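Local coordinates for hypothetical protein Paer03002360 (Pseudomonas aeruginosa, PDB 2ERV) that hydrolyses the ester bond at the 3 position of lipid A in the bacterial outer membrane, releasing the primary fatty acyl chain, at residues A[35-40]-A[64-69]; A[103-108]-A[125-130]; A[16-21]-A[44-49]. All blocks are in the same frame, centred on the assembly; numbering follows the deposited sequence.

The three contacts join neighbouring strands of one curled antiparallel sheet, the transmembrane barrel of this outer membrane enzyme. Contact 3 (16-21 with 44-49) and contact 1 (35-40 with 64-69) share strand 35-48. Their segments alternate along the chain, and their centres lie about 22 Å apart, on opposite sides of the chain's centre. Contact 2 (103-108 with 125-130) follows both in sequence. Its centre is about 19 Å from that of contact 1 and about 14 Å from that of contact 3. Inside the barrel, Glu-105 of contact 2 forms a salt bridge with Arg-18 of contact 3, and Arg-107 packs on Tyr-40 and Val-65 of contact 1. Contact 2 carries the catalytic His-126 and Ser-128.

Contact 1: residues A[35-40]-A[64-69]; sequences GRLTGY and PVFVYE
Glu-69 OE1 is gripped by two nitrogens of Arg-36. Arg-36 NE donates to Glu-69 OE1 at 2.9 Å with a fairly straight bond. Arg-36 NH2 reaches the same Glu-69 OE1 at 3.2 Å, a more bent bond. Both bonds belong to a salt bridge. The oxygen sits at the edge of the guanidinium, in its plane. The guanidinium meets OE1 from above the carboxylate plane, and both nitrogens come from the same face. The Arg-36 chain starts with CG between the backbone N and the carbonyl carbon (chi1 52°), then runs extended to NE. Arg-36 and Glu-69 lie side by side, pointing the same way. Arg-36 NH1 has a separate partner, the hydroxyl of Ser-28.

On the same side of the sheet, Tyr-40 lies alongside Val-65. Val-65 CB sits over one face of the Tyr-40 ring, 3.9 Å from its centroid, as a CH-pi contact. Val-67 CG2 meets the edge of the ring, 3.6 Å from Tyr-40 CE1. Tyr-40 OH bonds to Glu-80. Thr-38 lies beside Val-67, with CG2 turned to it, while its OG1 bonds to the carbonyl of Lys-27.

The other side carries Leu-37, Phe-66 and Tyr-68. The Tyr-68 ring lies with one face over the carbonyl oxygen of Arg-36, which is 3.3 Å from Tyr-68 CD1. Its hydroxyl touches Gly-35 and meets a water at the ring edge. Gly-39 CA and Phe-66 CA are 4.2 Å apart. A CB on Gly-39 would run into the carbonyl oxygen of Val-65.

Three hydrogen-bonded pairs, Arg-36 with Glu-69, Thr-38 with Val-67 and Tyr-40 with Val-65, alternate with non-hydrogen-bonded ones. This is the ladder of an antiparallel beta hairpin, strands 35-48 and 57-70, in the wall of an outer membrane beta barrel.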
loop_
_atom_site.group_PDB
_atom_site.type_symbol
_atom_site.label_atom_id
_atom_site.label_comp_id
_atom_site.label_asym_id
_atom_site.label_seq_id
_atom_site.Cartn_x
_atom_site.Cartn_y
_atom_site.Cartn_z
ATOM N N GLY A 35 -12.715 -1.376 -19.737
ATOM C CA GLY A 35 -11.612 -0.802 -18.985
ATOM C C GLY A 35 -10.316 -1.372 -19.523
ATOM O O GLY A 35 -10.275 -1.849 -20.677
ATOM N N ARG A 36 -9.264 -1.351 -18.697
ATOM C CA ARG A 36 -7.962 -1.813 -19.139
ATOM C C ARG A 36 -7.208 -2.241 -17.894
ATOM O O ARG A 36 -7.504 -1.755 -16.781
ATOM C CB ARG A 36 -7.195 -0.691 -19.836
ATOM C CG ARG A 36 -7.124 0.610 -19.007
ATOM C CD ARG A 36 -6.143 1.655 -19.505
ATOM N NE ARG A 36 -6.099 2.812 -18.588
ATOM C CZ ARG A 36 -4.992 3.490 -18.272
ATOM N NH1 ARG A 36 -3.803 3.115 -18.740
ATOM N NH2 ARG A 36 -5.061 4.533 -17.455
ATOM N N LEU A 37 -6.241 -3.141 -18.105
ATOM C CA LEU A 37 -5.239 -3.465 -17.118
ATOM C C LEU A 37 -4.076 -2.498 -17.309
ATOM O O LEU A 37 -3.630 -2.235 -18.440
ATOM C CB LEU A 37 -4.751 -4.918 -17.233
ATOM C CG LEU A 37 -3.728 -5.387 -16.146
ATOM C CD1 LEU A 37 -4.412 -5.525 -14.759
ATOM C CD2 LEU A 37 -3.078 -6.732 -16.546
ATOM N N THR A 38 -3.578 -1.975 -16.192
ATOM C CA THR A 38 -2.400 -1.122 -16.213
ATOM C C THR A 38 -1.637 -1.279 -14.899
ATOM O O THR A 38 -1.798 -2.315 -14.232
ATOM C CB THR A 38 -2.797 0.361 -16.551
ATOM O OG1 THR A 38 -1.585 1.107 -16.747
ATOM C CG2 THR A 38 -3.551 1.066 -15.399
ATOM N N GLY A 39 -0.812 -0.294 -14.526
ATOM C CA GLY A 39 -0.184 -0.336 -13.200
ATOM C C GLY A 39 0.749 0.813 -12.923
ATOM O O GLY A 39 0.881 1.765 -13.747
ATOM N N TYR A 40 1.402 0.731 -11.764
ATOM C CA TYR A 40 2.346 1.761 -11.350
ATOM C C TYR A 40 3.384 1.216 -10.384
ATOM O O TYR A 40 3.164 0.163 -9.743
ATOM C CB TYR A 40 1.643 3.011 -10.800
ATOM C CG TYR A 40 0.815 2.776 -9.547
ATOM C CD1 TYR A 40 -0.514 2.349 -9.640
ATOM C CD2 TYR A 40 1.362 2.974 -8.293
ATOM C CE1 TYR A 40 -1.299 2.160 -8.466
ATOM C CE2 TYR A 40 0.630 2.769 -7.140
ATOM C CZ TYR A 40 -0.690 2.363 -7.224
ATOM O OH TYR A 40 -1.403 2.205 -6.064
ATOM N N PRO A 64 5.619 -3.101 -7.510
ATOM C CA PRO A 64 4.821 -2.965 -8.722
ATOM C C PRO A 64 3.383 -3.191 -8.291
ATOM O O PRO A 64 3.106 -4.095 -7.470
ATOM C CB PRO A 64 5.311 -4.124 -9.630
ATOM C CG PRO A 64 5.962 -5.153 -8.682
ATOM C CD PRO A 64 6.368 -4.382 -7.471
ATOM N N VAL A 65 2.479 -2.351 -8.774
ATOM C CA VAL A 65 1.060 -2.473 -8.429
ATOM C C VAL A 65 0.248 -2.525 -9.733
ATOM O O VAL A 65 0.279 -1.572 -10.514
ATOM C CB VAL A 65 0.570 -1.256 -7.578
ATOM C CG1 VAL A 65 -0.902 -1.404 -7.189
ATOM C CG2 VAL A 65 1.462 -1.069 -6.292
ATOM N N PHE A 66 -0.488 -3.605 -9.941
ATOM C CA PHE A 66 -1.372 -3.755 -11.115
ATOM C C PHE A 66 -2.692 -3.082 -10.817
ATOM O O PHE A 66 -3.168 -3.129 -9.696
ATOM C CB PHE A 66 -1.617 -5.245 -11.410
ATOM C CG PHE A 66 -0.403 -5.920 -12.032
ATOM C CD1 PHE A 66 -0.212 -5.892 -13.419
ATOM C CD2 PHE A 66 0.564 -6.504 -11.223
ATOM C CE1 PHE A 66 0.917 -6.469 -13.992
ATOM C CE2 PHE A 66 1.701 -7.104 -11.790
ATOM C CZ PHE A 66 1.864 -7.078 -13.174
ATOM N N VAL A 67 -3.298 -2.504 -11.848
ATOM C CA VAL A 67 -4.543 -1.773 -11.658
ATOM C C VAL A 67 -5.466 -2.196 -12.727
ATOM O O VAL A 67 -5.087 -2.158 -13.905
ATOM C CB VAL A 67 -4.282 -0.226 -11.779
ATOM C CG1 VAL A 67 -5.587 0.595 -11.775
ATOM C CG2 VAL A 67 -3.376 0.244 -10.625
ATOM N N TYR A 68 -6.692 -2.547 -12.372
ATOM C CA TYR A 68 -7.694 -2.589 -13.424
ATOM C C TYR A 68 -8.548 -1.321 -13.313
ATOM O O TYR A 68 -9.201 -1.100 -12.298
ATOM C CB TYR A 68 -8.571 -3.857 -13.368
ATOM C CG TYR A 68 -9.389 -3.970 -14.629
ATOM C CD1 TYR A 68 -8.878 -4.628 -15.772
ATOM C CD2 TYR A 68 -10.624 -3.353 -14.719
ATOM C CE1 TYR A 68 -9.654 -4.715 -16.973
ATOM C CE2 TYR A 68 -11.344 -3.381 -15.885
ATOM C CZ TYR A 68 -10.850 -4.076 -17.006
ATOM O OH TYR A 68 -11.612 -4.099 -18.133
ATOM N N GLU A 69 -8.587 -0.522 -14.379
ATOM C CA GLU A 69 -9.251 0.761 -14.339
ATOM C C GLU A 69 -10.436 0.625 -15.251
ATOM O O GLU A 69 -10.270 0.357 -16.428
ATOM C CB GLU A 69 -8.338 1.865 -14.851
ATOM C CG GLU A 69 -9.030 3.224 -14.921
ATOM C CD GLU A 69 -8.220 4.217 -15.734
ATOM O OE1 GLU A 69 -8.183 4.111 -17.002
ATOM O OE2 GLU A 69 -7.612 5.106 -15.099
HETATM O O HOH W 1 -10.787 -5.211 -20.251
#

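Contact 2: residues A[103-108]-A[125-130]; sequences NFEDRI and IHYSNA. With CA (calcium ion), chain C.
Tyr-127 overlaps the side chain of Glu-105. The two lie side by side, with Glu-105 CG 3.6 Å from Tyr-127 CE1. Glu-105 has CG anti to the backbone N (chi1 -179°) and an extended chain, which runs beside the tyrosine towards its hydroxyl. Glu-105 OE2 comes within 2.7 Å of Tyr-127 OH, a weak hydrogen bond. The firmer partner of OE2 is Arg-18, and Ser-61 bonds to it as well. On the same side of the sheet, Ile-125 CG2 presses on Glu-105 CG at 3.4 Å, and its CG1 rests against CB of Arg-107.

The other side is that of the active site. Asp-106 and His-126 lie side by side, their flat groups nearly coplanar, 16° apart. Asp-106 OD2 stands at the edge of the imidazole but binds the calcium ion, 2.5 Å away. His-126 NE2 and Ser-128 OG are 2.7 Å apart and hydrogen-bonded; either may be the donor. His-126 ND1 bonds to Glu-140, which completes the charge relay system of the deacylase. Phe-104 turns the edge of its ring to the carbonyl oxygens of Ser-128 and Asn-129, with Phe-104 CE2 4.0 Å from Ala-130 CB.

Asp-106 and His-126 also form a hydrogen-bonded pair with two straight backbone bonds. The His-126 N to Asp-106 O bond is 2.7 Å. Phe-104 N donates to Ser-128 O, while the return bond from Ser-128 N is weak. Asn-129, critical for activity, is held through ND2 by Lys-133 and Ser-100.

The contact is a hairpin of strands 102-114 and 119-128. Strand 75-88 pairs with 102-114 on one side, and strand 139-149, which carries Glu-140, pairs with 119-128 on the other.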
loop_
_atom_site.group_PDB
_atom_site.type_symbol
_atom_site.label_atom_id
_atom_site.label_comp_id
_atom_site.label_asym_id
_atom_site.label_seq_id
_atom_site.Cartn_x
_atom_site.Cartn_y
_atom_site.Cartn_z
ATOM N N ASN A 103 10.695 -7.736 4.778
ATOM C CA ASN A 103 9.395 -8.388 4.679
ATOM C C ASN A 103 8.830 -8.178 3.296
ATOM O O ASN A 103 9.209 -7.214 2.616
ATOM C CB ASN A 103 8.407 -7.825 5.724
ATOM C CG ASN A 103 8.653 -8.353 7.129
ATOM O OD1 ASN A 103 8.223 -9.459 7.454
ATOM N ND2 ASN A 103 9.349 -7.580 7.963
ATOM N N PHE A 104 7.895 -9.045 2.890
ATOM C CA PHE A 104 7.161 -8.831 1.647
ATOM C C PHE A 104 6.011 -7.878 1.975
ATOM O O PHE A 104 5.630 -7.741 3.127
ATOM C CB PHE A 104 6.588 -10.144 1.112
ATOM C CG PHE A 104 7.639 -11.203 0.792
ATOM C CD1 PHE A 104 8.214 -11.260 -0.473
ATOM C CD2 PHE A 104 8.008 -12.148 1.741
ATOM C CE1 PHE A 104 9.186 -12.230 -0.776
ATOM C CE2 PHE A 104 8.976 -13.144 1.436
ATOM C CZ PHE A 104 9.564 -13.161 0.164
ATOM N N GLU A 105 5.491 -7.216 0.957
ATOM C CA GLU A 105 4.324 -6.353 1.070
ATOM C C GLU A 105 3.306 -6.907 0.101
ATOM O O GLU A 105 3.603 -6.924 -1.075
ATOM C CB GLU A 105 4.662 -4.943 0.575
ATOM C CG GLU A 105 3.501 -3.942 0.664
ATOM C CD GLU A 105 3.891 -2.547 0.178
ATOM O OE1 GLU A 105 4.368 -2.450 -0.984
ATOM O OE2 GLU A 105 3.752 -1.542 0.969
ATOM N N ASP A 106 2.149 -7.385 0.577
ATOM C CA ASP A 106 1.033 -7.819 -0.294
ATOM C C ASP A 106 -0.113 -6.855 -0.115
ATOM O O ASP A 106 -0.494 -6.571 1.030
ATOM C CB ASP A 106 0.524 -9.201 0.140
ATOM C CG ASP A 106 1.547 -10.305 -0.071
ATOM O OD1 ASP A 106 2.196 -10.378 -1.140
ATOM O OD2 ASP A 106 1.843 -11.107 0.828
ATOM N N ARG A 107 -0.661 -6.332 -1.217
ATOM C CA ARG A 107 -1.671 -5.297 -1.084
ATOM C C ARG A 107 -2.814 -5.475 -2.073
ATOM O O ARG A 107 -2.614 -6.000 -3.185
ATOM C CB ARG A 107 -1.039 -3.914 -1.315
ATOM C CG ARG A 107 -0.082 -3.905 -2.495
ATOM C CD ARG A 107 0.838 -2.713 -2.508
ATOM N NE ARG A 107 0.079 -1.501 -2.781
ATOM C CZ ARG A 107 0.635 -0.297 -2.836
ATOM N NH1 ARG A 107 1.919 -0.143 -2.582
ATOM N NH2 ARG A 107 -0.099 0.735 -3.133
ATOM N N ILE A 108 -3.998 -5.047 -1.653
ATOM C CA ILE A 108 -5.152 -4.840 -2.560
ATOM C C ILE A 108 -5.775 -3.500 -2.262
ATOM O O ILE A 108 -5.520 -2.917 -1.215
ATOM C CB ILE A 108 -6.223 -5.925 -2.404
ATOM C CG1 ILE A 108 -6.658 -6.044 -0.945
ATOM C CG2 ILE A 108 -5.695 -7.246 -2.874
ATOM C CD1 ILE A 108 -8.021 -6.688 -0.765
ATOM N N ILE A 125 -3.064 -3.681 3.245
ATOM C CA ILE A 125 -1.706 -4.128 2.974
ATOM C C ILE A 125 -1.272 -5.034 4.097
ATOM O O ILE A 125 -1.543 -4.746 5.263
ATOM C CB ILE A 125 -0.705 -2.943 2.857
ATOM C CG1 ILE A 125 -1.242 -1.894 1.862
ATOM C CG2 ILE A 125 0.658 -3.481 2.441
ATOM C CD1 ILE A 125 -0.423 -0.611 1.805
ATOM N N HIS A 126 -0.637 -6.144 3.733
ATOM C CA HIS A 126 -0.083 -7.073 4.726
ATOM C C HIS A 126 1.416 -7.285 4.558
ATOM O O HIS A 126 1.921 -7.388 3.433
ATOM C CB HIS A 126 -0.831 -8.418 4.615
ATOM C CG HIS A 126 -0.112 -9.572 5.249
ATOM N ND1 HIS A 126 -0.132 -9.808 6.611
ATOM C CD2 HIS A 126 0.619 -10.578 4.703
ATOM C CE1 HIS A 126 0.570 -10.905 6.874
ATOM N NE2 HIS A 126 1.053 -11.375 5.736
ATOM N N TYR A 127 2.125 -7.369 5.672
ATOM C CA TYR A 127 3.563 -7.526 5.614
ATOM C C TYR A 127 3.949 -8.766 6.412
ATOM O O TYR A 127 3.533 -8.906 7.563
ATOM C CB TYR A 127 4.254 -6.312 6.276
ATOM C CG TYR A 127 4.005 -4.989 5.582
ATOM C CD1 TYR A 127 4.895 -4.519 4.608
ATOM C CD2 TYR A 127 2.889 -4.209 5.910
ATOM C CE1 TYR A 127 4.675 -3.283 3.964
ATOM C CE2 TYR A 127 2.674 -2.959 5.286
ATOM C CZ TYR A 127 3.570 -2.520 4.312
ATOM O OH TYR A 127 3.375 -1.299 3.676
ATOM N N SER A 128 4.720 -9.672 5.811
ATOM C CA SER A 128 5.246 -10.842 6.568
ATOM C C SER A 128 6.413 -11.426 5.792
ATOM O O SER A 128 6.703 -10.937 4.737
ATOM C CB SER A 128 4.171 -11.887 6.884
ATOM O OG SER A 128 3.547 -12.338 5.683
ATOM N N ASN A 129 7.058 -12.475 6.307
ATOM C CA ASN A 129 8.322 -12.939 5.733
ATOM C C ASN A 129 8.251 -14.372 5.166
ATOM O O ASN A 129 9.286 -14.978 4.817
ATOM C CB ASN A 129 9.496 -12.735 6.750
ATOM C CG ASN A 129 9.344 -13.581 8.027
ATOM O OD1 ASN A 129 8.945 -14.767 7.980
ATOM N ND2 ASN A 129 9.663 -12.992 9.160
ATOM N N ALA A 130 7.023 -14.865 5.005
ATOM C CA ALA A 130 6.728 -16.185 4.451
ATOM C C ALA A 130 7.322 -17.332 5.269
ATOM O O ALA A 130 7.614 -18.410 4.711
ATOM C CB ALA A 130 7.144 -16.277 3.009
HETATM CA CA CA C . 2.053 -13.231 -0.382
#

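Contact 3: residues A[16-21]-A[44-49]; sequences TYRLGL and GYTYWE. With CXE (pentaethylene glycol monodecyl ether), chain G.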
loop_
_atom_site.group_PDB
_atom_site.type_symbol
_atom_site.label_atom_id
_atom_site.label_comp_id
_atom_site.label_asym_id
_atom_site.label_seq_id
_atom_site.Cartn_x
_atom_site.Cartn_y
_atom_site.Cartn_z
ATOM N N THR A 16 -1.529 3.917 11.406
ATOM C CA THR A 16 -0.433 3.906 10.483
ATOM C C THR A 16 -0.614 5.138 9.656
ATOM O O THR A 16 -1.763 5.619 9.450
ATOM C CB THR A 16 -0.500 2.705 9.505
ATOM O OG1 THR A 16 -1.743 2.763 8.778
ATOM C CG2 THR A 16 -0.554 1.359 10.251
ATOM N N TYR A 17 0.493 5.679 9.180
ATOM C CA TYR A 17 0.418 6.902 8.381
ATOM C C TYR A 17 1.400 6.669 7.280
ATOM O O TYR A 17 2.530 6.304 7.582
ATOM C CB TYR A 17 0.890 8.116 9.226
ATOM C CG TYR A 17 0.057 8.354 10.455
ATOM C CD1 TYR A 17 -1.145 9.073 10.387
ATOM C CD2 TYR A 17 0.453 7.841 11.686
ATOM C CE1 TYR A 17 -1.925 9.278 11.537
ATOM C CE2 TYR A 17 -0.301 8.041 12.830
ATOM C CZ TYR A 17 -1.475 8.752 12.747
ATOM O OH TYR A 17 -2.214 8.913 13.889
ATOM N N ARG A 18 1.020 6.907 6.020
ATOM C CA ARG A 18 1.891 6.551 4.905
ATOM C C ARG A 18 2.019 7.678 3.916
ATOM O O ARG A 18 1.022 8.270 3.505
ATOM C CB ARG A 18 1.363 5.299 4.174
ATOM C CG ARG A 18 2.239 4.877 2.976
ATOM C CD ARG A 18 1.561 3.785 2.198
ATOM N NE ARG A 18 2.234 3.458 0.936
ATOM C CZ ARG A 18 2.809 2.299 0.665
ATOM N NH1 ARG A 18 2.829 1.336 1.577
ATOM N NH2 ARG A 18 3.362 2.096 -0.543
ATOM N N LEU A 19 3.244 7.974 3.515
ATOM C CA LEU A 19 3.442 8.965 2.449
ATOM C C LEU A 19 4.062 8.210 1.306
ATOM O O LEU A 19 4.906 7.353 1.551
ATOM C CB LEU A 19 4.410 10.037 2.934
ATOM C CG LEU A 19 3.865 11.104 3.880
ATOM C CD1 LEU A 19 5.066 12.024 4.302
ATOM C CD2 LEU A 19 2.761 11.967 3.184
ATOM N N GLY A 20 3.650 8.511 0.069
ATOM C CA GLY A 20 4.028 7.670 -1.040
ATOM C C GLY A 20 4.310 8.451 -2.311
ATOM O O GLY A 20 3.857 9.578 -2.488
ATOM N N LEU A 21 5.081 7.844 -3.196
ATOM C CA LEU A 21 5.251 8.386 -4.542
ATOM C C LEU A 21 4.949 7.243 -5.492
ATOM O O LEU A 21 5.328 6.113 -5.188
ATOM C CB LEU A 21 6.716 8.804 -4.742
ATOM C CG LEU A 21 7.231 10.072 -4.022
ATOM C CD1 LEU A 21 8.771 10.213 -4.146
ATOM C CD2 LEU A 21 6.513 11.276 -4.582
ATOM N N GLY A 44 6.766 3.769 -0.739
ATOM C CA GLY A 44 5.985 4.136 0.432
ATOM C C GLY A 44 6.870 4.340 1.643
ATOM O O GLY A 44 7.826 3.584 1.879
ATOM N N TYR A 45 6.575 5.383 2.407
ATOM C CA TYR A 45 7.236 5.533 3.684
ATOM C C TYR A 45 6.101 5.475 4.739
ATOM O O TYR A 45 5.182 6.266 4.656
ATOM C CB TYR A 45 8.015 6.870 3.763
ATOM C CG TYR A 45 8.173 7.224 5.197
ATOM C CD1 TYR A 45 9.027 6.486 6.021
ATOM C CD2 TYR A 45 7.365 8.205 5.784
ATOM C CE1 TYR A 45 9.118 6.759 7.373
ATOM C CE2 TYR A 45 7.439 8.487 7.151
ATOM C CZ TYR A 45 8.322 7.755 7.938
ATOM O OH TYR A 45 8.387 8.017 9.304
ATOM N N THR A 46 6.165 4.561 5.712
ATOM C CA THR A 46 5.011 4.367 6.623
ATOM C C THR A 46 5.492 4.536 8.022
ATOM O O THR A 46 6.561 4.040 8.364
ATOM C CB THR A 46 4.369 2.958 6.447
ATOM O OG1 THR A 46 3.945 2.788 5.071
ATOM C CG2 THR A 46 3.093 2.801 7.295
ATOM N N TYR A 47 4.717 5.259 8.827
ATOM C CA TYR A 47 4.958 5.263 10.266
ATOM C C TYR A 47 3.870 4.413 10.928
ATOM O O TYR A 47 2.694 4.519 10.576
ATOM C CB TYR A 47 4.900 6.708 10.830
ATOM C CG TYR A 47 5.020 6.765 12.329
ATOM C CD1 TYR A 47 6.262 6.672 12.929
ATOM C CD2 TYR A 47 3.910 6.915 13.141
ATOM C CE1 TYR A 47 6.397 6.704 14.301
ATOM C CE2 TYR A 47 4.056 6.957 14.560
ATOM C CZ TYR A 47 5.301 6.853 15.087
ATOM O OH TYR A 47 5.513 6.903 16.445
ATOM N N TRP A 48 4.289 3.599 11.890
ATOM C CA TRP A 48 3.435 2.656 12.584
ATOM C C TRP A 48 3.464 3.045 14.033
ATOM O O TRP A 48 4.535 2.921 14.646
ATOM C CB TRP A 48 4.051 1.239 12.507
ATOM C CG TRP A 48 4.199 0.711 11.055
ATOM C CD1 TRP A 48 5.210 1.028 10.158
ATOM C CD2 TRP A 48 3.283 -0.119 10.333
ATOM N NE1 TRP A 48 4.985 0.413 8.941
ATOM C CE2 TRP A 48 3.802 -0.295 9.024
ATOM C CE3 TRP A 48 2.061 -0.757 10.660
ATOM C CZ2 TRP A 48 3.146 -1.079 8.053
ATOM C CZ3 TRP A 48 1.441 -1.526 9.717
ATOM C CH2 TRP A 48 1.962 -1.684 8.420
ATOM N N GLU A 49 2.319 3.414 14.583
ATOM C CA GLU A 49 2.155 3.706 15.995
ATOM C C GLU A 49 2.642 2.523 16.830
ATOM O O GLU A 49 2.463 1.348 16.440
ATOM C CB GLU A 49 0.688 3.987 16.315
ATOM C CG GLU A 49 0.415 4.390 17.761
ATOM C CD GLU A 49 -1.056 4.427 18.148
ATOM O OE1 GLU A 49 -1.957 4.104 17.337
ATOM O OE2 GLU A 49 -1.320 4.808 19.316
HETATM C C4 CXE G . 10.194 6.015 -0.010
HETATM C C5 CXE G . 9.743 7.270 -0.728
HETATM C C6 CXE G . 8.557 7.918 -0.041
HETATM C C7 CXE G . 8.460 9.359 -0.516
HETATM C C8 CXE G . 7.588 10.211 0.393
HETATM C C9 CXE G . 7.151 11.458 -0.359
HETATM C C10 CXE G . 7.667 12.694 0.372
HETATM O O11 CXE G . 6.992 13.875 -0.076
HETATM C C12 CXE G . 6.095 14.396 0.910
HETATM C C13 CXE G . 6.455 15.826 1.257
HETATM O O14 CXE G . 5.245 16.568 1.275
HETATM C C15 CXE G . 5.439 17.908 1.673
HETATM C C16 CXE G . 4.106 18.410 2.225
HETATM O O HOH W 2 2.004 0.935 4.389
#
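The Arg-18 guanidinium lies with one face on Gly-44 CA, which sits 3.3 Å above its plane, towards the rim. A water at its edge, in the plane, accepts from Arg-18 NH1 at 3.0 Å and is also hydrogen-bonded to Thr-46 OG1. A CB on Gly-44 would collide with Arg-18 NH2, and the absence of a side chain lets the guanidinium lie this close. CG of Arg-18 is anti to the backbone N (chi1 180°), and the chain runs extended to NE. It crosses Thr-46 on the way, with Arg-18 CG 3.4 Å from Thr-46 OG1. The charged end forms salt bridges with Asp-42 at NH2 and Glu-105 at NH1.

The Trp-48 indole carries Thr-46 CG2 over one face, 3.4 Å above the plane and towards the rim. Thr-16 lies beside the indole, and Thr-16 CG2 comes within 3.4 Å of Trp-48 CE3. Trp-48 NE1 bonds to Ser-59.

On the other side of the sheet, Tyr-17 and Tyr-47 run side by side and meet edge against edge, their CD2 atoms 3.9 Å apart. Near the far end, the decyl ether detergent touches Leu-21 and Tyr-45, with its C7 3.7 Å from Leu-21 CD1. Two hydrogen-bonded pairs, Tyr-17 with Tyr-47 and Leu-19 with Tyr-45, zip the backbones together.

In the barrel wall, strand 15-24 pairs next with strand 2-9, and strand 35-48 with strand 57-70. Arg-18 and Trp-48 reach inwards to touch strand 119-128. Trp-48 packs there on Tyr-127, and its side chain is about 6 Å from that of Glu-140 of the charge relay system.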